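Local coordinates for putative methyltransferase from antibiotic biosynthesis pathway (Anabaena variabilis ATCC 29413, PDB 3EGE), which is probably an S-adenosylmethionine-dependent methyltransferase, thought to transfer methyl groups in an antibiotic biosynthesis pathway, with a substrate still unidentified, at residues I38-A43 and G97-L102; F58-E63 and Q77-T82; Y142-F147 and E224-D229. All coordinates share one frame; numbering follows the deposited sequence.

Contact 1. Residues I38-A43 and G97-L102; sequences IADIGA and GVISIL
Ser100 OG donates to Ile41 O at 2.6 Å; OG stands anti to the backbone N (chi1 -163°), and the donor is tilted 24° from the carbonyl plane. Before this side-chain bond the backbones pair as a parallel ladder: Ala39 N gives to Gly97 O, Ile99 N to Ala39 O at 2.8 Å, and Ile41 N to Ile99 O. On the face carrying Ile38, Asp40 and Ile99, the CD1 methyls of Ile38 and Ile99 meet at 4.0 Å, while CG1 of Ile99 lies 3.6 Å from Asp40 OD1. The carboxylate is therefore flanked by hydrocarbon, yet both oxygens have partners: OD2 bonds Ser49 OG, and Asp40 OD1 accepts from a water at 2.6 Å. The same water donates to Gly42 O and accepts from Ile101 N, joining the strands where direct pairing ends. Across the other face Ile41 CG1 packs on Val98 CG1 at 4.0 Å, and helix 110-120 covers both through Met117. The first strand running into a glycine-rich turn at Gly42 and helix 47-53, beside the fourth strand, is consistent with the Rossmann-like sheet of class I methyltransferases, where this turn usually borders the cofactor.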
loop_
_atom_site.group_PDB
_atom_site.type_symbol
_atom_site.label_atom_id
_atom_site.label_comp_id
_atom_site.label_asym_id
_atom_site.label_seq_id
_atom_site.Cartn_x
_atom_site.Cartn_y
_atom_site.Cartn_z
ATOM N N ILE A 38 1.503 -12.813 -12.893
ATOM C CA ILE A 38 1.278 -12.521 -11.502
ATOM C C ILE A 38 -0.193 -12.190 -11.237
ATOM O O ILE A 38 -0.898 -11.701 -12.122
ATOM C CB ILE A 38 2.231 -11.375 -10.939
ATOM C CG1 ILE A 38 1.961 -9.993 -11.580
ATOM C CG2 ILE A 38 3.733 -11.779 -11.105
ATOM C CD1 ILE A 38 2.427 -8.834 -10.733
ATOM N N ALA A 39 -0.637 -12.475 -10.010
ATOM C CA ALA A 39 -1.953 -12.089 -9.528
ATOM C C ALA A 39 -1.698 -10.882 -8.631
ATOM O O ALA A 39 -0.726 -10.884 -7.853
ATOM C CB ALA A 39 -2.616 -13.182 -8.772
ATOM N N ASP A 40 -2.527 -9.833 -8.806
ATOM C CA ASP A 40 -2.505 -8.604 -7.982
ATOM C C ASP A 40 -3.845 -8.631 -7.228
ATOM O O ASP A 40 -4.923 -8.364 -7.818
ATOM C CB ASP A 40 -2.360 -7.350 -8.865
ATOM C CG ASP A 40 -2.242 -6.034 -8.059
ATOM O OD1 ASP A 40 -2.218 -6.040 -6.803
ATOM O OD2 ASP A 40 -2.164 -4.966 -8.719
ATOM N N ILE A 41 -3.765 -8.984 -5.941
ATOM C CA ILE A 41 -4.945 -9.165 -5.086
ATOM C C ILE A 41 -5.152 -7.864 -4.343
ATOM O O ILE A 41 -4.281 -7.418 -3.615
ATOM C CB ILE A 41 -4.781 -10.372 -4.114
ATOM C CG1 ILE A 41 -4.291 -11.653 -4.870
ATOM C CG2 ILE A 41 -6.082 -10.613 -3.306
ATOM C CD1 ILE A 41 -5.170 -12.094 -6.094
ATOM N N GLY A 42 -6.320 -7.256 -4.544
ATOM C CA GLY A 42 -6.657 -5.949 -4.002
ATOM C C GLY A 42 -5.942 -4.949 -4.884
ATOM O O GLY A 42 -5.131 -4.160 -4.406
ATOM N N ALA A 43 -6.237 -4.999 -6.179
ATOM C CA ALA A 43 -5.563 -4.170 -7.181
ATOM C C ALA A 43 -5.953 -2.685 -7.097
ATOM O O ALA A 43 -5.224 -1.819 -7.626
ATOM C CB ALA A 43 -5.832 -4.725 -8.592
ATOM N N GLY A 97 3.607 -15.645 -9.723
ATOM C CA GLY A 97 3.759 -14.846 -8.520
ATOM C C GLY A 97 2.473 -14.127 -8.122
ATOM O O GLY A 97 1.516 -14.048 -8.884
ATOM N N VAL A 98 2.464 -13.619 -6.893
ATOM C CA VAL A 98 1.318 -12.966 -6.325
ATOM C C VAL A 98 1.779 -11.732 -5.566
ATOM O O VAL A 98 2.769 -11.792 -4.835
ATOM C CB VAL A 98 0.574 -13.917 -5.338
ATOM C CG1 VAL A 98 -0.662 -13.224 -4.720
ATOM C CG2 VAL A 98 0.169 -15.245 -6.020
ATOM N N ILE A 99 1.048 -10.628 -5.737
ATOM C CA ILE A 99 1.306 -9.392 -5.003
ATOM C C ILE A 99 0.029 -8.806 -4.357
ATOM O O ILE A 99 -1.087 -9.035 -4.828
ATOM C CB ILE A 99 2.001 -8.293 -5.907
ATOM C CG1 ILE A 99 1.018 -7.646 -6.906
ATOM C CG2 ILE A 99 3.211 -8.869 -6.640
ATOM C CD1 ILE A 99 1.592 -6.477 -7.610
ATOM N N SER A 100 0.219 -8.072 -3.267
ATOM C CA SER A 100 -0.857 -7.230 -2.687
ATOM C C SER A 100 -0.168 -5.988 -2.122
ATOM O O SER A 100 0.583 -6.070 -1.128
ATOM C CB SER A 100 -1.717 -7.940 -1.645
ATOM O OG SER A 100 -2.912 -7.206 -1.468
ATOM N N ILE A 101 -0.386 -4.865 -2.805
ATOM C CA ILE A 101 0.268 -3.595 -2.504
ATOM C C ILE A 101 -0.674 -2.689 -1.703
ATOM O O ILE A 101 -1.628 -2.143 -2.248
ATOM C CB ILE A 101 0.764 -2.911 -3.817
ATOM C CG1 ILE A 101 1.576 -3.926 -4.692
ATOM C CG2 ILE A 101 1.491 -1.575 -3.490
ATOM C CD1 ILE A 101 2.714 -4.816 -3.924
ATOM N N LEU A 102 -0.395 -2.581 -0.402
ATOM C CA LEU A 102 -1.193 -1.778 0.551
ATOM C C LEU A 102 -2.705 -2.047 0.419
ATOM O O LEU A 102 -3.505 -1.128 0.253
ATOM C CB LEU A 102 -0.856 -0.275 0.443
ATOM C CG LEU A 102 0.586 0.154 0.788
ATOM C CD1 LEU A 102 0.744 1.630 0.418
ATOM C CD2 LEU A 102 0.955 -0.090 2.273
HETATM O O HOH W 1 -2.389 -4.208 -4.972
HETATM O O HOH W 2 -4.398 -1.443 -4.188
#

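Contact 2. Residues F58-E63 and Q77-T82; sequences FVYAVE and QVEWFT. With EDO (1,2-ethanediol), chain B.
Glu63 passes beside the Trp80 indole, the two side chains pointing the same way. Glu63 CB lies 3.7 Å from Trp80 CZ2, and Glu63 CG, anti to the backbone N (chi1 172°), is still near that atom at 4.1 Å. The chain then bends at chi2 and carries the carboxylate away from strand 78-81. There Glu63 OE1 accepts from O1 of an ethanediol molecule at 2.8 Å and also from Gly44 N, while OE2 takes the N-H of Ser65, so both oxygens are engaged. Ala61, two residues before Glu63, sets CB over one face of the Trp80 six-membered ring, 3.9 Å from the centroid, a CH-pi contact offset toward CE3. At the indole edge, in plane, NE1 donates to a water that also donates to Glu63 O and accepts from Thr82 OG1, bridging the strand ends. On the sheet face carrying Tyr60, Val62 and Phe81, Tyr60 CB packs on Phe81 CE1 at 3.9 Å. Five backbone bonds, from Val59 N to Gln77 O through Glu63 N to Phe81 O, fix the parallel register of this beta-alpha-beta unit. A carboxylate that accepts one hydroxyl of a diol, probably picked up from the crystallisation liquor, is consistent with the class I methyltransferase pattern in which an acidic residue ending the second strand receives the ribose hydroxyls of S-adenosylmethionine.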
loop_
_atom_site.group_PDB
_atom_site.type_symbol
_atom_site.label_atom_id
_atom_site.label_comp_id
_atom_site.label_asym_id
_atom_site.label_seq_id
_atom_site.Cartn_x
_atom_site.Cartn_y
_atom_site.Cartn_z
ATOM N N PHE A 58 2.459 -10.435 -17.270
ATOM C CA PHE A 58 1.006 -10.548 -17.455
ATOM C C PHE A 58 0.454 -10.443 -16.028
ATOM O O PHE A 58 1.036 -11.031 -15.106
ATOM C CB PHE A 58 0.607 -11.839 -18.153
ATOM C CG PHE A 58 1.083 -11.916 -19.569
ATOM C CD1 PHE A 58 0.305 -11.391 -20.611
ATOM C CD2 PHE A 58 2.324 -12.501 -19.872
ATOM C CE1 PHE A 58 0.750 -11.460 -21.944
ATOM C CE2 PHE A 58 2.780 -12.571 -21.201
ATOM C CZ PHE A 58 1.988 -12.051 -22.239
ATOM N N VAL A 59 -0.607 -9.645 -15.843
ATOM C CA VAL A 59 -1.189 -9.399 -14.519
ATOM C C VAL A 59 -2.677 -9.754 -14.472
ATOM O O VAL A 59 -3.436 -9.312 -15.317
ATOM C CB VAL A 59 -1.023 -7.909 -14.045
ATOM C CG1 VAL A 59 -1.500 -7.743 -12.589
ATOM C CG2 VAL A 59 0.427 -7.437 -14.144
ATOM N N TYR A 60 -3.070 -10.572 -13.485
ATOM C CA TYR A 60 -4.478 -10.871 -13.220
ATOM C C TYR A 60 -4.851 -10.005 -11.994
ATOM O O TYR A 60 -4.483 -10.324 -10.860
ATOM C CB TYR A 60 -4.730 -12.365 -12.961
ATOM C CG TYR A 60 -4.362 -13.332 -14.085
ATOM C CD1 TYR A 60 -4.363 -12.946 -15.436
ATOM C CD2 TYR A 60 -4.103 -14.679 -13.790
ATOM C CE1 TYR A 60 -4.048 -13.854 -16.456
ATOM C CE2 TYR A 60 -3.789 -15.604 -14.814
ATOM C CZ TYR A 60 -3.766 -15.176 -16.136
ATOM O OH TYR A 60 -3.456 -16.065 -17.123
ATOM N N ALA A 61 -5.558 -8.901 -12.261
ATOM C CA ALA A 61 -5.988 -7.928 -11.238
ATOM C C ALA A 61 -7.293 -8.376 -10.612
ATOM O O ALA A 61 -8.264 -8.566 -11.325
ATOM C CB ALA A 61 -6.164 -6.546 -11.850
ATOM N N VAL A 62 -7.304 -8.541 -9.287
ATOM C CA VAL A 62 -8.518 -8.902 -8.529
ATOM C C VAL A 62 -8.813 -7.750 -7.568
ATOM O O VAL A 62 -7.949 -7.409 -6.776
ATOM C CB VAL A 62 -8.386 -10.248 -7.762
ATOM C CG1 VAL A 62 -9.707 -10.608 -7.056
ATOM C CG2 VAL A 62 -7.938 -11.373 -8.744
ATOM N N GLU A 63 -10.025 -7.176 -7.675
ATOM C CA GLU A 63 -10.494 -6.048 -6.864
ATOM C C GLU A 63 -12.022 -6.104 -6.680
ATOM O O GLU A 63 -12.715 -6.053 -7.673
ATOM C CB GLU A 63 -10.135 -4.733 -7.592
ATOM C CG GLU A 63 -10.717 -3.420 -6.968
ATOM C CD GLU A 63 -10.431 -3.324 -5.476
ATOM O OE1 GLU A 63 -9.270 -3.561 -5.087
ATOM O OE2 GLU A 63 -11.367 -3.053 -4.695
ATOM N N GLN A 77 -1.972 -6.520 -21.331
ATOM C CA GLN A 77 -1.402 -7.521 -20.425
ATOM C C GLN A 77 -1.992 -7.524 -18.997
ATOM O O GLN A 77 -1.442 -8.176 -18.108
ATOM C CB GLN A 77 0.143 -7.413 -20.403
ATOM C CG GLN A 77 0.863 -7.906 -21.695
ATOM C CD GLN A 77 0.857 -6.932 -22.862
ATOM O OE1 GLN A 77 0.796 -5.724 -22.679
ATOM N NE2 GLN A 77 0.953 -7.463 -24.081
ATOM N N VAL A 78 -3.105 -6.817 -18.787
ATOM C CA VAL A 78 -3.808 -6.810 -17.506
ATOM C C VAL A 78 -5.210 -7.404 -17.727
ATOM O O VAL A 78 -5.910 -6.978 -18.643
ATOM C CB VAL A 78 -3.897 -5.387 -16.872
ATOM C CG1 VAL A 78 -4.603 -5.430 -15.510
ATOM C CG2 VAL A 78 -2.502 -4.792 -16.691
ATOM N N GLU A 79 -5.577 -8.420 -16.932
ATOM C CA GLU A 79 -6.937 -8.991 -16.945
ATOM C C GLU A 79 -7.624 -8.610 -15.639
ATOM O O GLU A 79 -7.101 -8.878 -14.578
ATOM C CB GLU A 79 -6.946 -10.514 -17.144
ATOM C CG GLU A 79 -6.299 -11.005 -18.473
ATOM C CD GLU A 79 -6.936 -10.469 -19.750
ATOM O OE1 GLU A 79 -8.029 -9.861 -19.731
ATOM O OE2 GLU A 79 -6.325 -10.649 -20.817
ATOM N N TRP A 80 -8.811 -8.013 -15.736
ATOM C CA TRP A 80 -9.540 -7.538 -14.563
ATOM C C TRP A 80 -10.645 -8.500 -14.093
ATOM O O TRP A 80 -11.539 -8.909 -14.879
ATOM C CB TRP A 80 -10.138 -6.151 -14.826
ATOM C CG TRP A 80 -10.327 -5.436 -13.558
ATOM C CD1 TRP A 80 -11.386 -5.546 -12.674
ATOM C CD2 TRP A 80 -9.380 -4.561 -12.945
ATOM N NE1 TRP A 80 -11.174 -4.733 -11.588
ATOM C CE2 TRP A 80 -9.947 -4.130 -11.709
ATOM C CE3 TRP A 80 -8.123 -4.067 -13.333
ATOM C CZ2 TRP A 80 -9.288 -3.236 -10.846
ATOM C CZ3 TRP A 80 -7.452 -3.177 -12.463
ATOM C CH2 TRP A 80 -8.045 -2.771 -11.236
ATOM N N PHE A 81 -10.569 -8.838 -12.808
ATOM C CA PHE A 81 -11.535 -9.687 -12.112
ATOM C C PHE A 81 -12.126 -8.934 -10.903
ATOM O O PHE A 81 -11.365 -8.418 -10.061
ATOM C CB PHE A 81 -10.846 -10.956 -11.599
ATOM C CG PHE A 81 -10.251 -11.796 -12.684
ATOM C CD1 PHE A 81 -8.964 -11.535 -13.157
ATOM C CD2 PHE A 81 -10.981 -12.835 -13.257
ATOM C CE1 PHE A 81 -8.390 -12.324 -14.195
ATOM C CE2 PHE A 81 -10.428 -13.622 -14.300
ATOM C CZ PHE A 81 -9.128 -13.363 -14.758
ATOM N N THR A 82 -13.457 -8.860 -10.844
ATOM C CA THR A 82 -14.161 -8.284 -9.697
ATOM C C THR A 82 -14.493 -9.426 -8.732
ATOM O O THR A 82 -15.201 -10.352 -9.074
ATOM C CB THR A 82 -15.442 -7.464 -10.072
ATOM O OG1 THR A 82 -15.077 -6.402 -10.968
ATOM C CG2 THR A 82 -16.071 -6.848 -8.805
HETATM C C1 EDO B . -8.683 -3.092 -1.655
HETATM O O1 EDO B . -8.948 -4.291 -2.377
HETATM C C2 EDO B . -7.517 -2.367 -2.316
HETATM O O2 EDO B . -7.804 -0.967 -2.358
HETATM O O HOH W 3 -13.689 -4.604 -9.644
#

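Contact 3. Residues Y142-F147 and E224-D229; sequences YDYFPF and ELLTAD
Tyr144 and Asp229 both leave the backbone toward the opposing segment, and chi1 sets each CG anti to its carbonyl carbon (-62° in Tyr144). Tyr144 OH donates to Asp229 OD2 at 2.5 Å, a very short bond whose exact length deserves caution at this resolution. OD2 approaches at the edge of the phenol ring, near its plane, while the carboxylate itself is turned 78° from that ring. The same oxygen forms a salt bridge with Lys238 NZ, so phenol and ammonium share one acceptor; the positive charge of Lys238 would be expected to favour the ionised acid in this buried setting. Leu226 crosses the phenol at about a right angle and lays CD1 over the centre of one face of the Tyr144 ring, 4.0 Å from the centroid and only 7° off the normal, a CH-pi contact. Leu226 CB stands 3.8 Å from Tyr144 CD1, and the backbone comes close too, with Leu226 N 3.5 Å from that ring carbon. Leu225 CB adds a contact to Tyr144 CD1 at 4.0 Å. The other branch of Leu226, CD2, reaches Phe145 CE2 at 3.9 Å, so its two methyls divide between neighbouring aromatic rings. The Phe145 ring in turn carries Tyr144 CB over one face and meets Phe211 edge-to-face. Trp235 and Tyr239 of helix 234-239 also touch the Tyr144 side chain. Tyr144 thus packs between helix 216-231 and helix 234-239, set in place by the loop leading into helix 146-153. This is aromatic and aliphatic core packing with one buried hydrogen bond shared with a salt bridge, in the helical region that stands beside the Rossmann-like sheet.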
loop_
_atom_site.group_PDB
_atom_site.type_symbol
_atom_site.label_atom_id
_atom_site.label_comp_id
_atom_site.label_asym_id
_atom_site.label_seq_id
_atom_site.Cartn_x
_atom_site.Cartn_y
_atom_site.Cartn_z
ATOM N N TYR A 142 0.294 12.892 12.634
ATOM C CA TYR A 142 -0.763 12.393 13.521
ATOM C C TYR A 142 -1.155 13.334 14.643
ATOM O O TYR A 142 -2.181 13.114 15.273
ATOM C CB TYR A 142 -0.443 11.004 14.038
ATOM C CG TYR A 142 0.028 10.098 12.927
ATOM C CD1 TYR A 142 -0.759 9.869 11.794
ATOM C CD2 TYR A 142 1.277 9.471 13.010
ATOM C CE1 TYR A 142 -0.299 9.047 10.757
ATOM C CE2 TYR A 142 1.726 8.671 12.015
ATOM C CZ TYR A 142 0.947 8.448 10.891
ATOM O OH TYR A 142 1.475 7.641 9.930
ATOM N N ASP A 143 -0.354 14.367 14.879
ATOM C CA ASP A 143 -0.722 15.415 15.812
ATOM C C ASP A 143 -1.803 16.357 15.231
ATOM O O ASP A 143 -2.448 17.077 15.975
ATOM C CB ASP A 143 0.481 16.249 16.174
ATOM C CG ASP A 143 1.569 15.455 16.798
ATOM O OD1 ASP A 143 1.307 14.342 17.317
ATOM O OD2 ASP A 143 2.693 15.974 16.736
ATOM N N TYR A 144 -1.938 16.380 13.905
ATOM C CA TYR A 144 -2.974 17.136 13.210
ATOM C C TYR A 144 -4.131 16.269 12.733
ATOM O O TYR A 144 -5.273 16.755 12.703
ATOM C CB TYR A 144 -2.389 17.895 12.010
ATOM C CG TYR A 144 -1.363 18.915 12.406
ATOM C CD1 TYR A 144 -1.733 20.231 12.748
ATOM C CD2 TYR A 144 -0.009 18.578 12.441
ATOM C CE1 TYR A 144 -0.758 21.178 13.119
ATOM C CE2 TYR A 144 0.958 19.504 12.793
ATOM C CZ TYR A 144 0.586 20.803 13.124
ATOM O OH TYR A 144 1.569 21.692 13.468
ATOM N N PHE A 145 -3.829 15.034 12.327
ATOM C CA PHE A 145 -4.820 14.088 11.772
ATOM C C PHE A 145 -4.760 12.736 12.500
ATOM O O PHE A 145 -4.288 11.737 11.932
ATOM C CB PHE A 145 -4.584 13.940 10.261
ATOM C CG PHE A 145 -4.635 15.258 9.511
ATOM C CD1 PHE A 145 -5.797 16.020 9.504
ATOM C CD2 PHE A 145 -3.509 15.743 8.822
ATOM C CE1 PHE A 145 -5.850 17.242 8.815
ATOM C CE2 PHE A 145 -3.540 16.968 8.153
ATOM C CZ PHE A 145 -4.722 17.715 8.137
ATOM N N PRO A 146 -5.275 12.688 13.754
ATOM C CA PRO A 146 -5.159 11.437 14.581
ATOM C C PRO A 146 -5.839 10.197 13.998
ATOM O O PRO A 146 -5.399 9.061 14.254
ATOM C CB PRO A 146 -5.782 11.842 15.927
ATOM C CG PRO A 146 -6.683 12.991 15.594
ATOM C CD PRO A 146 -5.985 13.745 14.495
ATOM N N PHE A 147 -6.918 10.432 13.251
ATOM C CA PHE A 147 -7.656 9.372 12.572
ATOM C C PHE A 147 -6.798 8.487 11.672
ATOM O O PHE A 147 -7.061 7.280 11.574
ATOM C CB PHE A 147 -8.862 9.921 11.817
ATOM C CG PHE A 147 -8.538 11.032 10.865
ATOM C CD1 PHE A 147 -8.079 10.756 9.567
ATOM C CD2 PHE A 147 -8.680 12.373 11.271
ATOM C CE1 PHE A 147 -7.753 11.797 8.690
ATOM C CE2 PHE A 147 -8.372 13.416 10.394
ATOM C CZ PHE A 147 -7.916 13.125 9.105
ATOM N N GLU A 224 -7.234 23.536 9.928
ATOM C CA GLU A 224 -7.102 24.881 10.512
ATOM C C GLU A 224 -5.823 25.022 11.317
ATOM O O GLU A 224 -5.104 26.015 11.182
ATOM C CB GLU A 224 -8.317 25.251 11.391
ATOM C CG GLU A 224 -9.608 25.521 10.611
ATOM C CD GLU A 224 -10.862 25.620 11.500
ATOM O OE1 GLU A 224 -11.059 24.765 12.388
ATOM O OE2 GLU A 224 -11.676 26.531 11.286
ATOM N N LEU A 225 -5.556 24.029 12.153
ATOM C CA LEU A 225 -4.357 23.995 13.003
ATOM C C LEU A 225 -3.085 23.862 12.159
ATOM O O LEU A 225 -2.096 24.552 12.402
ATOM C CB LEU A 225 -4.487 22.855 14.015
ATOM C CG LEU A 225 -3.702 22.814 15.322
ATOM C CD1 LEU A 225 -4.007 24.017 16.246
ATOM C CD2 LEU A 225 -4.071 21.478 15.998
ATOM N N LEU A 226 -3.113 22.990 11.151
ATOM C CA LEU A 226 -1.964 22.857 10.236
ATOM C C LEU A 226 -1.669 24.186 9.510
ATOM O O LEU A 226 -0.520 24.633 9.492
ATOM C CB LEU A 226 -2.163 21.708 9.239
ATOM C CG LEU A 226 -0.982 21.363 8.321
ATOM C CD1 LEU A 226 0.362 21.221 9.096
ATOM C CD2 LEU A 226 -1.303 20.103 7.505
ATOM N N THR A 227 -2.723 24.827 8.983
ATOM C CA THR A 227 -2.622 26.110 8.262
ATOM C C THR A 227 -2.045 27.221 9.148
ATOM O O THR A 227 -1.160 27.951 8.720
ATOM C CB THR A 227 -4.006 26.530 7.694
ATOM O OG1 THR A 227 -4.513 25.481 6.854
ATOM C CG2 THR A 227 -3.936 27.830 6.892
ATOM N N ALA A 228 -2.530 27.328 10.380
ATOM C CA ALA A 228 -2.021 28.316 11.342
ATOM C C ALA A 228 -0.541 28.045 11.656
ATOM O O ALA A 228 0.282 28.948 11.553
ATOM C CB ALA A 228 -2.845 28.312 12.628
ATOM N N ASP A 229 -0.221 26.799 12.012
ATOM C CA ASP A 229 1.158 26.406 12.345
ATOM C C ASP A 229 2.156 26.630 11.214
ATOM O O ASP A 229 3.291 27.019 11.476
ATOM C CB ASP A 229 1.249 24.952 12.856
ATOM C CG ASP A 229 0.747 24.776 14.288
ATOM O OD1 ASP A 229 0.350 25.749 14.954
ATOM O OD2 ASP A 229 0.750 23.621 14.761
#

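After helix 20-30, strand 37-41 is the first strand; contact 1 closes a loop when the chain returns at 97-102. Nested inside that loop is contact 2, in which 58-63 is joined by 77-82 after helix 66-70. Strands 37-41 and 58-62 are neighbours, bonded through Gly42 N to Val62 O and Tyr60 N to Ile38 O, so the two contacts cover four adjacent strands of the parallel part of the sheet, in the order 78-81, 58-62, 37-41, 97-101. Contact 3 follows, opening only after both have closed. It ties the loop entering helix 146-153 to helix 216-231 on the opposite side of the chain's centre, about 33 Å from contact 1 centre to centre.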